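PDB 1VJ0: alcohol dehydrogenase, zinc-containing from Thermotoga maritima, which probably catalyses the zinc-dependent oxidation of alcohols, as a member of the medium-chain dehydrogenase/reductase family, and binds two zinc ions per chain. Local coordinates for residues 222-227 / 241-246; 19-24 / 354-359; 102-107 / 161-166; 35-40 / 140-145. All blocks are in the same frame, centred on the assembly; numbering follows the deposited sequence.

Interaction 1: residues 222-227 / 241-246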
loop_
_atom_site.group_PDB
_atom_site.type_symbol
_atom_site.label_atom_id
_atom_site.label_comp_id
_atom_site.label_asym_id
_atom_site.label_seq_id
_atom_site.Cartn_x
_atom_site.Cartn_y
_atom_site.Cartn_z
ATOM N N ASN A 222 16.576 11.481 10.139
ATOM C CA ASN A 222 17.095 12.842 10.029
ATOM C C ASN A 222 16.009 13.799 9.548
ATOM O O ASN A 222 15.254 13.491 8.620
ATOM C CB ASN A 222 18.246 12.918 9.005
ATOM C CG ASN A 222 19.362 11.981 9.291
ATOM O OD1 ASN A 222 19.737 11.149 8.440
ATOM N ND2 ASN A 222 19.924 12.103 10.442
ATOM N N VAL A 223 15.940 14.966 10.181
ATOM C CA VAL A 223 14.968 16.002 9.779
ATOM C C VAL A 223 15.730 17.303 9.495
ATOM O O VAL A 223 16.485 17.814 10.369
ATOM C CB VAL A 223 13.848 16.226 10.832
ATOM C CG1 VAL A 223 12.946 17.410 10.408
ATOM C CG2 VAL A 223 13.027 14.940 11.056
ATOM N N ILE A 224 15.655 17.762 8.256
ATOM C CA ILE A 224 16.392 18.968 7.832
ATOM C C ILE A 224 15.383 19.987 7.357
ATOM O O ILE A 224 14.462 19.637 6.596
ATOM C CB ILE A 224 17.352 18.638 6.659
ATOM C CG1 ILE A 224 18.430 17.643 7.114
ATOM C CG2 ILE A 224 17.998 19.929 6.035
ATOM C CD1 ILE A 224 18.557 16.482 6.151
ATOM N N VAL A 225 15.547 21.242 7.805
ATOM C CA VAL A 225 14.688 22.350 7.359
ATOM C C VAL A 225 15.481 23.424 6.576
ATOM O O VAL A 225 16.548 23.827 7.005
ATOM C CB VAL A 225 14.012 23.012 8.558
ATOM C CG1 VAL A 225 13.127 24.188 8.105
ATOM C CG2 VAL A 225 13.178 21.974 9.314
ATOM N N ILE A 226 14.936 23.839 5.423
ATOM C CA ILE A 226 15.521 24.883 4.587
ATOM C C ILE A 226 14.513 26.030 4.556
ATOM O O ILE A 226 13.347 25.836 4.201
ATOM C CB ILE A 226 15.805 24.397 3.136
ATOM C CG1 ILE A 226 16.705 23.172 3.157
ATOM C CG2 ILE A 226 16.417 25.568 2.304
ATOM C CD1 ILE A 226 16.899 22.524 1.830
ATOM N N ALA A 227 14.959 27.186 4.979
ATOM C CA ALA A 227 14.161 28.418 4.998
ATOM C C ALA A 227 15.077 29.641 4.984
ATOM O O ALA A 227 16.306 29.518 5.000
ATOM C CB ALA A 227 13.237 28.461 6.223
ATOM N N ALA A 241 14.306 19.608 14.620
ATOM C CA ALA A 241 15.139 19.518 13.411
ATOM C C ALA A 241 16.597 19.190 13.775
ATOM O O ALA A 241 17.178 19.793 14.708
ATOM C CB ALA A 241 15.058 20.820 12.601
ATOM N N ASP A 242 17.219 18.285 13.019
ATOM C CA ASP A 242 18.640 17.953 13.209
ATOM C C ASP A 242 19.575 18.973 12.546
ATOM O O ASP A 242 20.710 19.120 12.950
ATOM C CB ASP A 242 18.944 16.574 12.595
ATOM C CG ASP A 242 18.165 15.453 13.266
ATOM O OD1 ASP A 242 18.450 15.186 14.450
ATOM O OD2 ASP A 242 17.293 14.792 12.699
ATOM N N LEU A 243 19.106 19.598 11.472
ATOM C CA LEU A 243 19.904 20.558 10.716
ATOM C C LEU A 243 18.983 21.545 10.115
ATOM O O LEU A 243 17.869 21.189 9.685
ATOM C CB LEU A 243 20.624 19.834 9.572
ATOM C CG LEU A 243 21.496 20.660 8.633
ATOM C CD1 LEU A 243 22.670 21.259 9.369
ATOM C CD2 LEU A 243 21.987 19.830 7.454
ATOM N N THR A 244 19.409 22.787 10.108
ATOM C CA THR A 244 18.740 23.862 9.320
ATOM C C THR A 244 19.712 24.461 8.334
ATOM O O THR A 244 20.901 24.481 8.567
ATOM C CB THR A 244 18.077 24.963 10.191
ATOM O OG1 THR A 244 19.022 25.668 11.001
ATOM C CG2 THR A 244 17.144 24.339 11.187
ATOM N N LEU A 245 19.194 24.873 7.190
ATOM C CA LEU A 245 19.981 25.567 6.199
ATOM C C LEU A 245 19.255 26.826 5.759
ATOM O O LEU A 245 18.113 26.773 5.247
ATOM C CB LEU A 245 20.177 24.659 5.010
ATOM C CG LEU A 245 20.898 23.330 5.284
ATOM C CD1 LEU A 245 20.559 22.301 4.237
ATOM C CD2 LEU A 245 22.395 23.548 5.351
ATOM N N ASN A 246 19.915 27.957 5.973
ATOM C CA ASN A 246 19.410 29.235 5.564
ATOM C C ASN A 246 19.666 29.510 4.077
ATOM O O ASN A 246 20.817 29.756 3.655
ATOM C CB ASN A 246 20.066 30.310 6.408
ATOM C CG ASN A 246 19.429 31.638 6.236
ATOM O OD1 ASN A 246 19.052 31.994 5.120
ATOM N ND2 ASN A 246 19.395 32.449 7.323
#
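Two parallel strands, 222-227 and 243-246, lie side by side, their axes approaching to 4.7 Å, and the contact is most regular and closely packed through their middle. There the backbone of 222-227 alternately gives and takes: Val225 N donates to Leu243 O at 3.0 Å, and Val225 O receives Leu245 N at 2.9 Å, almost along the C=O axis. The branched side chains suit the extended backbone and sort onto two faces. On one, Leu245 runs alongside both isoleucines, its CD1 lying 3.9 Å from Ile224 CG2 and 4.1 Å from Ile226 CG1. On the other, Val225 CG2 meets the lone methyl of Ala241, CB, at 4.0 Å, a small apolar contact.

The entry end is more exposed to solvent and less regular. Asp242 is exposed, and with CG anti to its carbonyl carbon (chi1 -62°) it reaches back so that OD2 accepts Val223 N at 2.9 Å through its anti lone pair. The carboxylate thus takes the place of a backbone carbonyl before regular pairing starts, and Arg216 balances its charge with a salt bridge. Val223 O accepts Asp242 N firmly, at 2.8 Å; the loose element here is its second bond, a weak one from Leu243 N.

The pair belongs to a right-handed beta-alpha-beta unit of the Rossmann-type domain, connected by helix 230-238. That helix packs Leu233 on the valine, alanine and threonine face, helix 252-262 lies against the leucines, and strand 198-202 flanks 222-227, leaving 243-246 outermost in this chain's sheet.

Interaction 2: residues 19-24 / 354-359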
loop_
_atom_site.group_PDB
_atom_site.type_symbol
_atom_site.label_atom_id
_atom_site.label_comp_id
_atom_site.label_asym_id
_atom_site.label_seq_id
_atom_site.Cartn_x
_atom_site.Cartn_y
_atom_site.Cartn_z
ATOM N N HIS A 19 -21.388 37.696 19.926
ATOM C CA HIS A 19 -20.784 38.750 19.135
ATOM C C HIS A 19 -19.685 38.182 18.250
ATOM O O HIS A 19 -19.145 37.090 18.514
ATOM C CB HIS A 19 -20.250 39.865 20.010
ATOM C CG HIS A 19 -19.122 39.456 20.908
ATOM N ND1 HIS A 19 -19.329 38.938 22.160
ATOM C CD2 HIS A 19 -17.777 39.492 20.734
ATOM C CE1 HIS A 19 -18.164 38.692 22.741
ATOM N NE2 HIS A 19 -17.199 38.992 21.885
ATOM N N ALA A 20 -19.373 38.919 17.181
ATOM C CA ALA A 20 -18.367 38.480 16.242
ATOM C C ALA A 20 -17.786 39.654 15.470
ATOM O O ALA A 20 -18.299 40.778 15.504
ATOM C CB ALA A 20 -18.995 37.419 15.297
ATOM N N MET A 21 -16.685 39.374 14.803
ATOM C CA MET A 21 -16.015 40.314 13.938
ATOM C C MET A 21 -16.277 39.876 12.510
ATOM O O MET A 21 -15.822 38.828 12.090
ATOM C CB MET A 21 -14.520 40.341 14.238
ATOM C CG MET A 21 -14.228 40.857 15.633
ATOM S SD MET A 21 -14.743 42.559 15.965
ATOM C CE MET A 21 -13.527 43.441 15.005
ATOM N N VAL A 22 -17.050 40.706 11.815
ATOM C CA VAL A 22 -17.614 40.403 10.517
ATOM C C VAL A 22 -16.820 41.122 9.411
ATOM O O VAL A 22 -16.554 42.295 9.515
ATOM C CB VAL A 22 -19.087 40.815 10.510
ATOM C CG1 VAL A 22 -19.762 40.549 9.149
ATOM C CG2 VAL A 22 -19.809 40.083 11.674
ATOM N N LEU A 23 -16.491 40.380 8.363
ATOM C CA LEU A 23 -16.020 40.933 7.106
ATOM C C LEU A 23 -17.238 41.271 6.258
ATOM O O LEU A 23 -17.986 40.365 5.856
ATOM C CB LEU A 23 -15.201 39.882 6.360
ATOM C CG LEU A 23 -14.557 40.309 5.023
ATOM C CD1 LEU A 23 -13.493 41.408 5.250
ATOM C CD2 LEU A 23 -13.936 39.135 4.424
ATOM N N GLU A 24 -17.421 42.564 5.988
ATOM C CA GLU A 24 -18.543 43.069 5.191
ATOM C C GLU A 24 -18.164 43.383 3.761
ATOM O O GLU A 24 -18.987 43.222 2.848
ATOM C CB GLU A 24 -19.011 44.403 5.749
ATOM C CG GLU A 24 -19.524 44.429 7.158
ATOM C CD GLU A 24 -20.060 45.828 7.425
ATOM O OE1 GLU A 24 -19.245 46.798 7.491
ATOM O OE2 GLU A 24 -21.300 45.968 7.420
ATOM N N LEU A 354 -4.391 37.625 21.176
ATOM C CA LEU A 354 -5.132 38.889 21.189
ATOM C C LEU A 354 -6.578 38.648 21.519
ATOM O O LEU A 354 -7.063 37.577 21.248
ATOM C CB LEU A 354 -5.055 39.583 19.832
ATOM C CG LEU A 354 -3.828 40.468 19.610
ATOM C CD1 LEU A 354 -2.539 39.752 19.839
ATOM C CD2 LEU A 354 -3.861 40.989 18.190
ATOM N N PRO A 355 -7.250 39.651 22.078
ATOM C CA PRO A 355 -8.702 39.631 22.242
ATOM C C PRO A 355 -9.408 39.577 20.904
ATOM O O PRO A 355 -8.942 40.184 19.929
ATOM C CB PRO A 355 -9.026 40.965 22.918
ATOM C CG PRO A 355 -7.799 41.558 23.311
ATOM C CD PRO A 355 -6.662 40.908 22.564
ATOM N N LEU A 356 -10.557 38.903 20.857
ATOM C CA LEU A 356 -11.334 38.829 19.577
ATOM C C LEU A 356 -11.553 40.189 18.925
ATOM O O LEU A 356 -11.435 40.333 17.708
ATOM C CB LEU A 356 -12.702 38.161 19.809
ATOM C CG LEU A 356 -13.698 38.186 18.664
ATOM C CD1 LEU A 356 -13.077 37.615 17.381
ATOM C CD2 LEU A 356 -14.953 37.434 19.129
ATOM N N LYS A 357 -11.887 41.191 19.740
ATOM C CA LYS A 357 -12.137 42.535 19.240
ATOM C C LYS A 357 -10.949 43.231 18.572
ATOM O O LYS A 357 -11.151 44.242 17.880
ATOM C CB LYS A 357 -12.727 43.425 20.342
ATOM C CG LYS A 357 -14.189 43.025 20.686
ATOM C CD LYS A 357 -14.688 43.807 21.929
ATOM C CE LYS A 357 -16.132 43.419 22.329
ATOM N NZ LYS A 357 -16.549 44.042 23.684
ATOM N N GLU A 358 -9.752 42.670 18.730
ATOM C CA GLU A 358 -8.551 43.097 17.991
ATOM C C GLU A 358 -8.224 42.234 16.750
ATOM O O GLU A 358 -7.097 42.192 16.261
ATOM C CB GLU A 358 -7.392 43.153 18.957
ATOM C CG GLU A 358 -7.609 44.258 20.012
ATOM C CD GLU A 358 -6.377 44.592 20.822
ATOM O OE1 GLU A 358 -5.398 43.823 20.807
ATOM O OE2 GLU A 358 -6.357 45.648 21.491
ATOM N N ALA A 359 -9.243 41.573 16.221
ATOM C CA ALA A 359 -9.057 40.744 15.036
ATOM C C ALA A 359 -8.370 41.507 13.871
ATOM O O ALA A 359 -7.600 40.915 13.093
ATOM C CB ALA A 359 -10.409 40.052 14.601
#
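Met21 and Leu356 carry this contact, with His19 adding a third surface, and nothing but van der Waals packing joins the two segments. Met21 projects from strand 16-22 toward the turn that follows strand 352-355. Its chain is bent at both chi2 (-62°) and chi3 (-72°), so it curls over the turn's backbone instead of reaching past it: Met21 CG rests 3.5 Å from Leu356 O, and the terminal CE comes to 3.8 Å from Lys357 O. An unbranched, flexible thioether is well suited to following such an uneven surface.

Leu356 and Met21 overlap while running antiparallel to one another, and the leucine divides its two methyls between its partners. Leu356 CD1 lies 3.9 Å from Met21 CG, while Leu356 CD2 comes obliquely to the imidazole, 3.8 Å from His19 CD2 and nearly as close to His19 NE2. The flat, partly apolar ring, set in the crowded position between backbone N and carbonyl carbon (chi1 65°), suits a methyl. Ala359 completes the apolar patch, its CB 4.0 Å from Met21 CG; being small, it lets the strand come close to the helix start. Leu356 O is itself satisfied within the turn, by Ala359 N at 2.9 Å.

The contact therefore sets strand 16-22, which pairs with 31-37 and hydrogen-bonds to Tyr149 and Ser151, against the start of helix 359-368. Tyr32 and Asn360 also touch Met21, and Leu376 of strand 374-377 lies against Ala359.

Interaction 3: residues 102-107 / 161-166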
loop_
_atom_site.group_PDB
_atom_site.type_symbol
_atom_site.label_atom_id
_atom_site.label_comp_id
_atom_site.label_asym_id
_atom_site.label_seq_id
_atom_site.Cartn_x
_atom_site.Cartn_y
_atom_site.Cartn_z
ATOM N N ASP A 102 -18.751 20.111 27.823
ATOM C CA ASP A 102 -17.665 19.392 27.160
ATOM C C ASP A 102 -16.753 20.314 26.360
ATOM O O ASP A 102 -17.226 21.235 25.691
ATOM C CB ASP A 102 -18.184 18.319 26.204
ATOM C CG ASP A 102 -18.799 17.126 26.929
ATOM O OD1 ASP A 102 -18.571 16.942 28.138
ATOM O OD2 ASP A 102 -19.550 16.316 26.358
ATOM N N LEU A 103 -15.451 20.027 26.392
ATOM C CA LEU A 103 -14.478 20.722 25.536
ATOM C C LEU A 103 -14.357 19.907 24.298
ATOM O O LEU A 103 -14.314 18.668 24.362
ATOM C CB LEU A 103 -13.121 20.886 26.224
ATOM C CG LEU A 103 -13.153 21.641 27.561
ATOM C CD1 LEU A 103 -11.810 21.622 28.236
ATOM C CD2 LEU A 103 -13.619 23.079 27.390
ATOM N N ILE A 104 -14.332 20.592 23.160
ATOM C CA ILE A 104 -14.225 19.944 21.873
ATOM C C ILE A 104 -13.336 20.670 20.896
ATOM O O ILE A 104 -13.104 21.888 20.996
ATOM C CB ILE A 104 -15.648 19.748 21.245
ATOM C CG1 ILE A 104 -16.324 21.092 20.915
ATOM C CG2 ILE A 104 -16.477 18.910 22.163
ATOM C CD1 ILE A 104 -17.569 20.943 19.977
ATOM N N VAL A 105 -12.842 19.900 19.935
ATOM C CA VAL A 105 -12.343 20.431 18.704
ATOM C C VAL A 105 -13.075 19.695 17.568
ATOM O O VAL A 105 -13.775 18.700 17.799
ATOM C CB VAL A 105 -10.815 20.301 18.556
ATOM C CG1 VAL A 105 -10.137 21.149 19.567
ATOM C CG2 VAL A 105 -10.349 18.833 18.701
ATOM N N TRP A 106 -12.964 20.232 16.356
ATOM C CA TRP A 106 -13.727 19.718 15.256
ATOM C C TRP A 106 -13.036 19.941 13.938
ATOM O O TRP A 106 -12.189 20.843 13.766
ATOM C CB TRP A 106 -15.144 20.351 15.209
ATOM C CG TRP A 106 -15.144 21.847 15.086
ATOM C CD1 TRP A 106 -15.208 22.569 13.923
ATOM C CD2 TRP A 106 -15.084 22.823 16.148
ATOM N NE1 TRP A 106 -15.181 23.910 14.197
ATOM C CE2 TRP A 106 -15.094 24.098 15.548
ATOM C CE3 TRP A 106 -15.013 22.743 17.531
ATOM C CZ2 TRP A 106 -15.041 25.278 16.287
ATOM C CZ3 TRP A 106 -14.945 23.920 18.272
ATOM C CH2 TRP A 106 -14.962 25.174 17.641
ATOM N N ASN A 107 -13.408 19.111 12.986
ATOM C CA ASN A 107 -12.929 19.284 11.599
ATOM C C ASN A 107 -13.692 20.480 10.973
ATOM O O ASN A 107 -14.931 20.514 10.934
ATOM C CB ASN A 107 -13.154 17.959 10.802
ATOM C CG ASN A 107 -12.591 17.981 9.379
ATOM O OD1 ASN A 107 -12.191 19.032 8.844
ATOM N ND2 ASN A 107 -12.553 16.788 8.753
ATOM N N VAL A 161 -16.494 15.802 15.309
ATOM C CA VAL A 161 -16.091 16.385 16.562
ATOM C C VAL A 161 -15.275 15.370 17.348
ATOM O O VAL A 161 -15.500 14.137 17.290
ATOM C CB VAL A 161 -17.354 16.796 17.366
ATOM C CG1 VAL A 161 -16.967 17.418 18.687
ATOM C CG2 VAL A 161 -18.231 17.766 16.532
ATOM N N LEU A 162 -14.355 15.905 18.148
ATOM C CA LEU A 162 -13.613 15.126 19.121
ATOM C C LEU A 162 -13.618 15.893 20.467
ATOM O O LEU A 162 -13.230 17.040 20.498
ATOM C CB LEU A 162 -12.187 15.008 18.621
ATOM C CG LEU A 162 -11.286 13.850 18.987
ATOM C CD1 LEU A 162 -11.969 12.507 18.710
ATOM C CD2 LEU A 162 -9.947 13.932 18.211
ATOM N N LYS A 163 -14.096 15.231 21.523
ATOM C CA LYS A 163 -14.007 15.672 22.895
ATOM C C LYS A 163 -12.558 15.645 23.333
ATOM O O LYS A 163 -11.837 14.678 23.048
ATOM C CB LYS A 163 -14.713 14.705 23.841
ATOM C CG LYS A 163 -16.088 15.036 24.190
ATOM C CD LYS A 163 -16.728 13.926 25.039
ATOM C CE LYS A 163 -16.373 14.088 26.500
ATOM N NZ LYS A 163 -17.031 12.957 27.277
ATOM N N VAL A 164 -12.165 16.689 24.058
ATOM C CA VAL A 164 -10.840 16.783 24.634
ATOM C C VAL A 164 -10.998 17.062 26.113
ATOM O O VAL A 164 -12.125 17.164 26.632
ATOM C CB VAL A 164 -9.968 17.852 23.935
ATOM C CG1 VAL A 164 -9.703 17.496 22.490
ATOM C CG2 VAL A 164 -10.585 19.256 24.066
ATOM N N SER A 165 -9.887 17.155 26.842
ATOM C CA SER A 165 -9.950 17.381 28.278
ATOM C C SER A 165 -9.317 18.700 28.690
ATOM O O SER A 165 -8.720 19.402 27.876
ATOM C CB SER A 165 -9.227 16.272 28.995
ATOM O OG SER A 165 -7.835 16.511 28.961
ATOM N N GLU A 166 -9.429 19.022 29.978
ATOM C CA GLU A 166 -8.829 20.259 30.511
ATOM C C GLU A 166 -7.300 20.176 30.549
ATOM O O GLU A 166 -6.639 21.180 30.811
ATOM C CB GLU A 166 -9.377 20.566 31.897
ATOM C CG GLU A 166 -10.894 20.635 31.883
ATOM C CD GLU A 166 -11.514 21.011 33.201
ATOM O OE1 GLU A 166 -11.157 20.410 34.254
ATOM O OE2 GLU A 166 -12.393 21.911 33.164
HETATM O O HOH W 1 -19.529 13.777 27.134
HETATM O O HOH W 2 -14.642 17.530 27.599
#
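Lys163 NZ is gripped twice: it donates to a water at 2.6 Å and forms a salt bridge with Glu96. The same water donates to Asp102 OD2 at 2.7 Å, so lysine and aspartate, too far apart for a direct salt bridge, are linked through it. A bend at chi3 (84°) turns the lysine chain so that it crosses Asp102 obliquely, Lys163 CE lying 3.9 Å from Asp102 OD2. Asp102 OD1 has its own salt bridge, to Lys99, and the opposite charges probably stabilise both groups in ionised form.

Strands 103-106 and 161-164 are antiparallel. Val105 and Leu162 form a regular hydrogen-bonded pair, with Val105 N giving to Leu162 O and Leu162 N to Val105 O, both at 2.9 Å and nearly straight. Farther along, Val164 N gives Leu103 O a short, straight bond (2.9 Å, 169° at the hydrogen) from above the carbonyl plane, while a second water accepts from Leu103 N and donates to Val164 O, joining the two backbones.

Apolar branches pack on both faces. Val161 CG1 lies 3.7 Å from Ile104 CB, and Leu103 CB is 3.7 Å from Val164 CG2; the beta-branched Ile104, Val161 and Val164 hold their methyls close to the extended backbone.

Within the GroES-like domain, strand 78-86 pairs with the other edge of 103-106. The Trp106 ring leads away from strand 161-164 into the core, where it meets Val47 and Ile49 of strand 45-54 and Ile153 and Leu155 of strand 152-155.

Interaction 4: residues 35-40 / 140-145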
loop_
_atom_site.group_PDB
_atom_site.type_symbol
_atom_site.label_atom_id
_atom_site.label_comp_id
_atom_site.label_asym_id
_atom_site.label_seq_id
_atom_site.Cartn_x
_atom_site.Cartn_y
_atom_site.Cartn_z
ATOM N N PHE A 35 -25.317 39.412 18.059
ATOM C CA PHE A 35 -26.350 38.494 17.530
ATOM C C PHE A 35 -27.117 37.886 18.706
ATOM O O PHE A 35 -26.570 37.744 19.769
ATOM C CB PHE A 35 -25.732 37.356 16.748
ATOM C CG PHE A 35 -24.881 37.797 15.600
ATOM C CD1 PHE A 35 -23.539 38.115 15.790
ATOM C CD2 PHE A 35 -25.409 37.884 14.333
ATOM C CE1 PHE A 35 -22.756 38.543 14.700
ATOM C CE2 PHE A 35 -24.625 38.284 13.228
ATOM C CZ PHE A 35 -23.318 38.629 13.417
ATOM N N GLU A 36 -28.385 37.531 18.531
ATOM C CA GLU A 36 -29.103 36.854 19.616
ATOM C C GLU A 36 -29.442 35.481 19.060
ATOM O O GLU A 36 -30.027 35.354 17.979
ATOM C CB GLU A 36 -30.366 37.626 20.078
ATOM C CG GLU A 36 -31.284 36.760 20.961
ATOM C CD GLU A 36 -32.485 37.468 21.568
ATOM O OE1 GLU A 36 -32.778 38.614 21.165
ATOM O OE2 GLU A 36 -33.150 36.868 22.461
ATOM N N ILE A 37 -29.028 34.438 19.761
ATOM C CA ILE A 37 -29.202 33.088 19.237
ATOM C C ILE A 37 -30.283 32.427 20.092
ATOM O O ILE A 37 -30.154 32.386 21.314
ATOM C CB ILE A 37 -27.907 32.254 19.255
ATOM C CG1 ILE A 37 -26.719 32.927 18.524
ATOM C CG2 ILE A 37 -28.196 30.920 18.655
ATOM C CD1 ILE A 37 -27.014 33.401 17.074
ATOM N N SER A 38 -31.377 31.997 19.443
ATOM C CA SER A 38 -32.467 31.280 20.115
ATOM C C SER A 38 -32.428 29.858 19.572
ATOM O O SER A 38 -31.576 29.060 19.979
ATOM C CB SER A 38 -33.786 31.982 19.874
ATOM O OG SER A 38 -34.847 31.261 20.480
ATOM N N ASP A 39 -33.244 29.569 18.581
ATOM C CA ASP A 39 -33.295 28.268 17.972
ATOM C C ASP A 39 -32.037 27.978 17.107
ATOM O O ASP A 39 -31.426 28.904 16.600
ATOM C CB ASP A 39 -34.574 28.215 17.137
ATOM C CG ASP A 39 -35.071 26.839 16.993
ATOM O OD1 ASP A 39 -34.324 25.918 17.410
ATOM O OD2 ASP A 39 -36.183 26.547 16.497
ATOM N N ILE A 40 -31.609 26.715 17.010
ATOM C CA ILE A 40 -30.580 26.301 16.049
ATOM C C ILE A 40 -31.090 25.103 15.206
ATOM O O ILE A 40 -32.004 24.388 15.657
ATOM C CB ILE A 40 -29.230 25.969 16.762
ATOM C CG1 ILE A 40 -29.352 24.805 17.775
ATOM C CG2 ILE A 40 -28.707 27.195 17.506
ATOM C CD1 ILE A 40 -28.059 24.542 18.563
ATOM N N SER A 140 -24.860 35.825 6.788
ATOM C CA SER A 140 -26.047 36.661 6.728
ATOM C C SER A 140 -27.358 35.892 7.068
ATOM O O SER A 140 -28.282 36.484 7.590
ATOM C CB SER A 140 -26.133 37.409 5.384
ATOM O OG SER A 140 -26.313 36.475 4.376
ATOM N N GLU A 141 -27.437 34.601 6.782
ATOM C CA GLU A 141 -28.642 33.812 7.131
ATOM C C GLU A 141 -28.530 33.302 8.567
ATOM O O GLU A 141 -27.495 32.749 8.938
ATOM C CB GLU A 141 -28.852 32.607 6.194
ATOM C CG GLU A 141 -27.590 31.916 5.665
ATOM C CD GLU A 141 -26.769 32.754 4.651
ATOM O OE1 GLU A 141 -27.374 33.281 3.691
ATOM O OE2 GLU A 141 -25.522 32.886 4.819
ATOM N N TYR A 142 -29.595 33.469 9.347
ATOM C CA TYR A 142 -29.669 32.958 10.720
ATOM C C TYR A 142 -29.376 31.460 10.656
ATOM O O TYR A 142 -29.848 30.845 9.726
ATOM C CB TYR A 142 -31.085 33.217 11.288
ATOM C CG TYR A 142 -31.235 32.769 12.731
ATOM C CD1 TYR A 142 -31.633 31.453 13.027
ATOM C CD2 TYR A 142 -30.891 33.604 13.775
ATOM C CE1 TYR A 142 -31.746 31.015 14.325
ATOM C CE2 TYR A 142 -30.990 33.181 15.082
ATOM C CZ TYR A 142 -31.434 31.886 15.356
ATOM O OH TYR A 142 -31.520 31.443 16.662
ATOM N N PRO A 143 -28.586 30.886 11.578
ATOM C CA PRO A 143 -28.216 31.495 12.867
ATOM C C PRO A 143 -26.855 32.228 12.833
ATOM O O PRO A 143 -26.340 32.557 13.878
ATOM C CB PRO A 143 -28.175 30.291 13.796
ATOM C CG PRO A 143 -27.633 29.195 12.893
ATOM C CD PRO A 143 -28.271 29.441 11.580
ATOM N N HIS A 144 -26.347 32.518 11.620
ATOM C CA HIS A 144 -25.238 33.488 11.379
ATOM C C HIS A 144 -23.812 33.049 11.707
ATOM O O HIS A 144 -22.884 33.325 10.932
ATOM C CB HIS A 144 -25.486 34.804 12.115
ATOM C CG HIS A 144 -26.846 35.387 11.884
ATOM N ND1 HIS A 144 -27.268 35.817 10.639
ATOM C CD2 HIS A 144 -27.881 35.623 12.740
ATOM C CE1 HIS A 144 -28.513 36.271 10.732
ATOM N NE2 HIS A 144 -28.905 36.174 11.992
ATOM N N LEU A 145 -23.638 32.391 12.855
ATOM C CA LEU A 145 -22.319 32.117 13.454
ATOM C C LEU A 145 -21.672 30.885 12.841
ATOM O O LEU A 145 -21.774 29.760 13.379
ATOM C CB LEU A 145 -22.471 31.971 14.994
ATOM C CG LEU A 145 -23.176 33.133 15.709
ATOM C CD1 LEU A 145 -23.371 32.838 17.165
ATOM C CD2 LEU A 145 -22.440 34.479 15.507
#
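At the start of segment 35-40, Phe35 presents its ring to two residues of the loop 140-145. Leu145 CD2 sits over one face, 4.2 Å from the ring centroid, a CH-pi contact; His144 meets the ring obliquely, with its CD2 3.7 Å from Phe35 CD2 and the planes at 36°. The imidazole is itself steadied by its ND1, hydrogen-bonded to Cys139 O. The Glu36 side chain starts away from the loop, its OE2 accepting Gly15 N, and its backbone makes the contact: Glu36 O lies at the edge of the Tyr142 ring, 3.7 Å from CE2. Ile37 then reaches Leu145 tip to tip, CG1 to CD1 at 3.6 Å, while its CD1 touches Pro143 O at 3.4 Å. Here two branched aliphatic chains make a compact, buried centre.

Where the strand gives way to loop, the Tyr142 hydroxyl takes over. Ser38 N donates to OH at 2.8 Å, and OH donates to Asp39 O at 2.5 Å, in the carbonyl plane and on a lone pair. Tyr142 CG is anti to the backbone N (chi1 -178°), which carries the phenol far enough from the loop to reach them; a cis peptide bond before Pro143 turns the chain just behind it.

One hydroxyl, acting at once as acceptor and donor, thus ties down two successive backbone positions. Directional bonds hold the backbone just after the strand, while nonpolar packing of Phe35, Ile37 and Leu145 supplies the buried side.

Overall arrangement
Interactions 2, 3 and 4 lie in or beside the catalytic, GroES-like half of the chain; interaction 1 belongs to the Rossmann-type half, its centre 33 to 47 Å from theirs. Interaction 2 joins segments whose nearest ends are 330 residues apart and bridges a span containing interactions 1 and 3 and nesting interaction 4. Interactions 3 and 4 interlock along the chain, and both close before interaction 1 opens. Interactions 2 and 4 touch, Ala20 CB lying 4.0 Å from Phe35 CE1, because strands 16-22 and 31-37 are neighbours in one hairpin sheet. Interaction 2 shows that the catalytic half draws on both chain ends, with the nucleotide-binding type of domain inserted between them.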